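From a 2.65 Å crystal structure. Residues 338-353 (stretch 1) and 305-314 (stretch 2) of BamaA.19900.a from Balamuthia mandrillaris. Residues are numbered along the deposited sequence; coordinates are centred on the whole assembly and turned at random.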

# COMPACT_ATOMS: atom_id res chain seq x y z
N ASN A 338 -11.22 -20.21 -6.41
CA ASN A 338 -12.12 -19.62 -7.40
C ASN A 338 -11.36 -19.14 -8.63
O ASN A 338 -11.90 -19.17 -9.74
CB ASN A 338 -12.89 -18.47 -6.78
CG ASN A 338 -14.14 -18.14 -7.54
OD1 ASN A 338 -14.92 -19.04 -7.88
ND2 ASN A 338 -14.32 -16.86 -7.85
N GLN A 339 -10.12 -18.67 -8.44
CA GLN A 339 -9.34 -18.16 -9.57
C GLN A 339 -9.06 -19.26 -10.59
O GLN A 339 -9.01 -18.99 -11.79
CB GLN A 339 -8.03 -17.57 -9.06
CG GLN A 339 -7.15 -16.97 -10.15
CD GLN A 339 -7.84 -15.88 -10.92
OE1 GLN A 339 -8.46 -14.98 -10.35
NE2 GLN A 339 -7.75 -15.95 -12.24
N VAL A 340 -8.90 -20.50 -10.12
CA VAL A 340 -8.68 -21.63 -11.02
C VAL A 340 -9.76 -21.69 -12.09
O VAL A 340 -9.47 -21.87 -13.28
CB VAL A 340 -8.62 -22.94 -10.21
CG1 VAL A 340 -8.35 -24.12 -11.13
CG2 VAL A 340 -7.55 -22.84 -9.12
N ASN A 341 -11.03 -21.54 -11.70
CA ASN A 341 -12.12 -21.65 -12.66
C ASN A 341 -12.24 -20.44 -13.58
O ASN A 341 -13.01 -20.50 -14.54
CB ASN A 341 -13.45 -21.86 -11.93
CG ASN A 341 -13.45 -23.09 -11.05
OD1 ASN A 341 -13.71 -23.01 -9.86
ND2 ASN A 341 -13.15 -24.24 -11.64
N ASN A 342 -11.52 -19.35 -13.32
CA ASN A 342 -11.62 -18.15 -14.12
C ASN A 342 -10.39 -17.88 -14.98
O ASN A 342 -10.36 -16.86 -15.68
CB ASN A 342 -11.89 -16.93 -13.23
CG ASN A 342 -13.28 -16.93 -12.65
OD1 ASN A 342 -14.14 -17.68 -13.09
ND2 ASN A 342 -13.51 -16.09 -11.65
N ASN A 343 -9.38 -18.75 -14.96
CA ASN A 343 -8.19 -18.51 -15.77
C ASN A 343 -8.48 -18.64 -17.26
O ASN A 343 -7.85 -17.96 -18.07
CB ASN A 343 -7.07 -19.47 -15.39
CG ASN A 343 -6.52 -19.19 -14.01
OD1 ASN A 343 -6.39 -18.03 -13.60
ND2 ASN A 343 -6.19 -20.25 -13.29
N LEU A 344 -9.43 -19.51 -17.63
CA LEU A 344 -9.78 -19.63 -19.04
C LEU A 344 -10.36 -18.32 -19.55
O LEU A 344 -9.95 -17.82 -20.61
CB LEU A 344 -10.77 -20.77 -19.25
CG LEU A 344 -11.41 -20.82 -20.64
CD1 LEU A 344 -10.41 -21.19 -21.73
CD2 LEU A 344 -12.60 -21.78 -20.66
N PHE A 345 -11.31 -17.74 -18.81
CA PHE A 345 -11.84 -16.43 -19.20
C PHE A 345 -10.72 -15.42 -19.34
O PHE A 345 -10.71 -14.61 -20.28
CB PHE A 345 -12.87 -15.93 -18.19
CG PHE A 345 -13.38 -14.56 -18.51
CD1 PHE A 345 -14.47 -14.39 -19.36
CD2 PHE A 345 -12.75 -13.43 -18.01
CE1 PHE A 345 -14.94 -13.12 -19.68
CE2 PHE A 345 -13.21 -12.15 -18.34
CZ PHE A 345 -14.30 -12.00 -19.17
N LEU A 346 -9.76 -15.46 -18.41
CA LEU A 346 -8.66 -14.51 -18.41
C LEU A 346 -7.83 -14.62 -19.70
O LEU A 346 -7.47 -13.61 -20.31
CB LEU A 346 -7.81 -14.78 -17.17
CG LEU A 346 -7.03 -13.70 -16.45
CD1 LEU A 346 -6.59 -14.25 -15.09
CD2 LEU A 346 -5.82 -13.31 -17.28
N GLU A 347 -7.56 -15.85 -20.15
CA GLU A 347 -6.79 -16.03 -21.38
C GLU A 347 -7.61 -15.71 -22.62
O GLU A 347 -7.04 -15.26 -23.63
CB GLU A 347 -6.24 -17.46 -21.46
CG GLU A 347 -5.06 -17.71 -20.53
CD GLU A 347 -3.80 -16.98 -20.97
OE1 GLU A 347 -3.79 -16.39 -22.07
OE2 GLU A 347 -2.81 -17.01 -20.21
N GLN A 348 -8.92 -15.94 -22.60
CA GLN A 348 -9.73 -15.57 -23.76
C GLN A 348 -9.76 -14.06 -23.96
O GLN A 348 -9.96 -13.59 -25.08
CB GLN A 348 -11.16 -16.08 -23.62
CG GLN A 348 -11.30 -17.57 -23.53
CD GLN A 348 -12.71 -17.98 -23.15
OE1 GLN A 348 -13.40 -17.27 -22.40
NE2 GLN A 348 -13.16 -19.11 -23.67
N ASN A 349 -9.56 -13.29 -22.89
CA ASN A 349 -9.68 -11.84 -22.93
C ASN A 349 -8.39 -11.15 -22.53
O ASN A 349 -8.39 -10.10 -21.88
CB ASN A 349 -10.85 -11.39 -22.06
CG ASN A 349 -12.17 -11.95 -22.54
OD1 ASN A 349 -12.77 -11.42 -23.47
ND2 ASN A 349 -12.61 -13.04 -21.93
N LEU A 350 -7.26 -11.73 -22.94
CA LEU A 350 -5.96 -11.29 -22.45
C LEU A 350 -5.66 -9.85 -22.87
O LEU A 350 -5.22 -9.04 -22.05
CB LEU A 350 -4.87 -12.23 -22.95
CG LEU A 350 -3.48 -12.01 -22.36
CD1 LEU A 350 -3.45 -12.44 -20.90
CD2 LEU A 350 -2.44 -12.74 -23.18
N GLU A 351 -5.88 -9.52 -24.16
CA GLU A 351 -5.59 -8.17 -24.64
C GLU A 351 -6.41 -7.13 -23.87
O GLU A 351 -5.89 -6.07 -23.51
CB GLU A 351 -5.89 -8.03 -26.13
CG GLU A 351 -5.41 -9.17 -27.01
CD GLU A 351 -6.47 -10.26 -27.21
OE1 GLU A 351 -7.39 -10.40 -26.36
OE2 GLU A 351 -6.36 -10.99 -28.22
N SER A 352 -7.68 -7.41 -23.64
CA SER A 352 -8.51 -6.47 -22.89
C SER A 352 -7.97 -6.25 -21.49
O SER A 352 -7.99 -5.13 -20.97
CB SER A 352 -9.95 -6.97 -22.85
OG SER A 352 -10.32 -7.49 -24.12
N LEU A 353 -7.47 -7.31 -20.86
CA LEU A 353 -6.94 -7.17 -19.51
C LEU A 353 -5.62 -6.41 -19.51
O LEU A 353 -5.39 -5.57 -18.64
CB LEU A 353 -6.77 -8.54 -18.86
CG LEU A 353 -8.08 -9.30 -18.69
CD1 LEU A 353 -7.82 -10.55 -17.91
CD2 LEU A 353 -9.13 -8.44 -17.98
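Stretch 2, residues 305-314: AHKAMMLHFK

Stretch 2 is helical throughout, 305-314, and it crosses helix 343-348 at right angles (-90°), the axes 11.2 Å apart at closest approach. At the crossing the knob is F345, chi1 t, pointing toward stretch 2 and seated among H306, M309, M310 and F313, residues spaced one helical turn apart or adjacent.

A305 makes no contact. H306, chi1 t, starts sideways but brings its ring end inward, where H306 NE2 donates to N349 OD1 at 2.9 Å, the sole hydrogen bond between the stretches. N349 ND2 in turn bonds F345 O at 3.0 Å, so the amide is bonded at both ends, ND2 to its own stretch and OD1 to H306. K307 and A308 face away.

M309 points toward stretch 1, chi1 t and chi2 p, and lays CG over one face of the F345 ring, 3.5 Å from its centroid. M310 turns its end inward: M310 CE lies 3.5 Å from both S352 CB and L353 CD2, carrying the contact past the knob into the next helix. L311 again faces away, and H312 stays beyond contact distance.

F313 points toward stretch 1. F313 CD2 meets F345 CD2 at 3.7 Å, ring rim to ring rim, while F313 CZ lies 3.8 Å from N342 CB and F313 CB 3.7 Å from L353 CD2. K314 closes the segment, K314 N 4.3 Å from L353 CD2, its side-chain end leading away.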

# COMPACT_ATOMS: atom_id res chain seq x y z
N ALA A 305 -23.21 -11.97 -19.80
CA ALA A 305 -22.29 -12.52 -18.81
C ALA A 305 -20.86 -12.10 -19.13
O ALA A 305 -20.10 -11.71 -18.24
CB ALA A 305 -22.41 -14.04 -18.76
N HIS A 306 -20.49 -12.17 -20.40
CA HIS A 306 -19.17 -11.74 -20.82
C HIS A 306 -18.92 -10.28 -20.47
O HIS A 306 -17.88 -9.94 -19.88
CB HIS A 306 -19.01 -11.97 -22.32
CG HIS A 306 -17.68 -11.56 -22.87
ND1 HIS A 306 -17.42 -10.29 -23.31
CD2 HIS A 306 -16.54 -12.27 -23.04
CE1 HIS A 306 -16.18 -10.21 -23.73
NE2 HIS A 306 -15.62 -11.40 -23.58
N LYS A 307 -19.87 -9.41 -20.80
CA LYS A 307 -19.70 -7.98 -20.55
C LYS A 307 -19.47 -7.70 -19.07
O LYS A 307 -18.56 -6.94 -18.71
CB LYS A 307 -20.92 -7.21 -21.08
CG LYS A 307 -20.80 -5.69 -21.03
CD LYS A 307 -19.60 -5.20 -21.84
CE LYS A 307 -19.47 -3.67 -21.82
NZ LYS A 307 -18.24 -3.18 -22.50
N ALA A 308 -20.27 -8.32 -18.20
CA ALA A 308 -20.10 -8.12 -16.77
C ALA A 308 -18.77 -8.68 -16.28
O ALA A 308 -18.05 -8.03 -15.52
CB ALA A 308 -21.27 -8.77 -16.02
N MET A 309 -18.43 -9.90 -16.71
CA MET A 309 -17.17 -10.50 -16.30
C MET A 309 -15.98 -9.67 -16.79
O MET A 309 -14.99 -9.51 -16.07
CB MET A 309 -17.09 -11.93 -16.84
CG MET A 309 -16.04 -12.80 -16.21
SD MET A 309 -16.53 -13.29 -14.55
CE MET A 309 -15.11 -14.26 -14.05
N MET A 310 -16.08 -9.14 -18.01
CA MET A 310 -15.07 -8.22 -18.53
C MET A 310 -14.83 -7.06 -17.57
O MET A 310 -13.68 -6.74 -17.22
CB MET A 310 -15.52 -7.70 -19.89
CG MET A 310 -14.42 -7.10 -20.74
SD MET A 310 -13.13 -8.31 -21.06
CE MET A 310 -11.85 -7.69 -19.97
N LEU A 311 -15.90 -6.39 -17.14
CA LEU A 311 -15.76 -5.26 -16.23
C LEU A 311 -15.26 -5.72 -14.87
O LEU A 311 -14.47 -5.03 -14.22
CB LEU A 311 -17.08 -4.52 -16.09
CG LEU A 311 -17.48 -3.71 -17.32
CD1 LEU A 311 -18.97 -3.73 -17.48
CD2 LEU A 311 -16.97 -2.30 -17.16
N HIS A 312 -15.74 -6.88 -14.42
CA HIS A 312 -15.27 -7.47 -13.17
C HIS A 312 -13.75 -7.58 -13.18
O HIS A 312 -13.07 -7.02 -12.31
CB HIS A 312 -15.94 -8.84 -13.01
CG HIS A 312 -15.48 -9.62 -11.81
ND1 HIS A 312 -15.80 -9.25 -10.52
CD2 HIS A 312 -14.78 -10.77 -11.71
CE1 HIS A 312 -15.29 -10.13 -9.68
NE2 HIS A 312 -14.66 -11.06 -10.38
N PHE A 313 -13.20 -8.23 -14.20
CA PHE A 313 -11.76 -8.42 -14.25
C PHE A 313 -11.03 -7.14 -14.63
O PHE A 313 -9.87 -6.95 -14.24
CB PHE A 313 -11.40 -9.53 -15.22
CG PHE A 313 -11.24 -10.85 -14.55
CD1 PHE A 313 -10.18 -11.06 -13.69
CD2 PHE A 313 -12.16 -11.86 -14.74
CE1 PHE A 313 -10.03 -12.27 -13.04
CE2 PHE A 313 -12.01 -13.07 -14.09
CZ PHE A 313 -10.94 -13.27 -13.24
N LYS A 314 -11.70 -6.24 -15.36
CA LYS A 314 -11.09 -4.95 -15.64
C LYS A 314 -10.75 -4.21 -14.35
O LYS A 314 -9.65 -3.68 -14.19
CB LYS A 314 -12.01 -4.11 -16.53
CG LYS A 314 -11.43 -2.75 -16.86
CD LYS A 314 -11.84 -2.28 -18.25
CE LYS A 314 -13.23 -1.68 -18.25
NZ LYS A 314 -13.51 -0.92 -19.52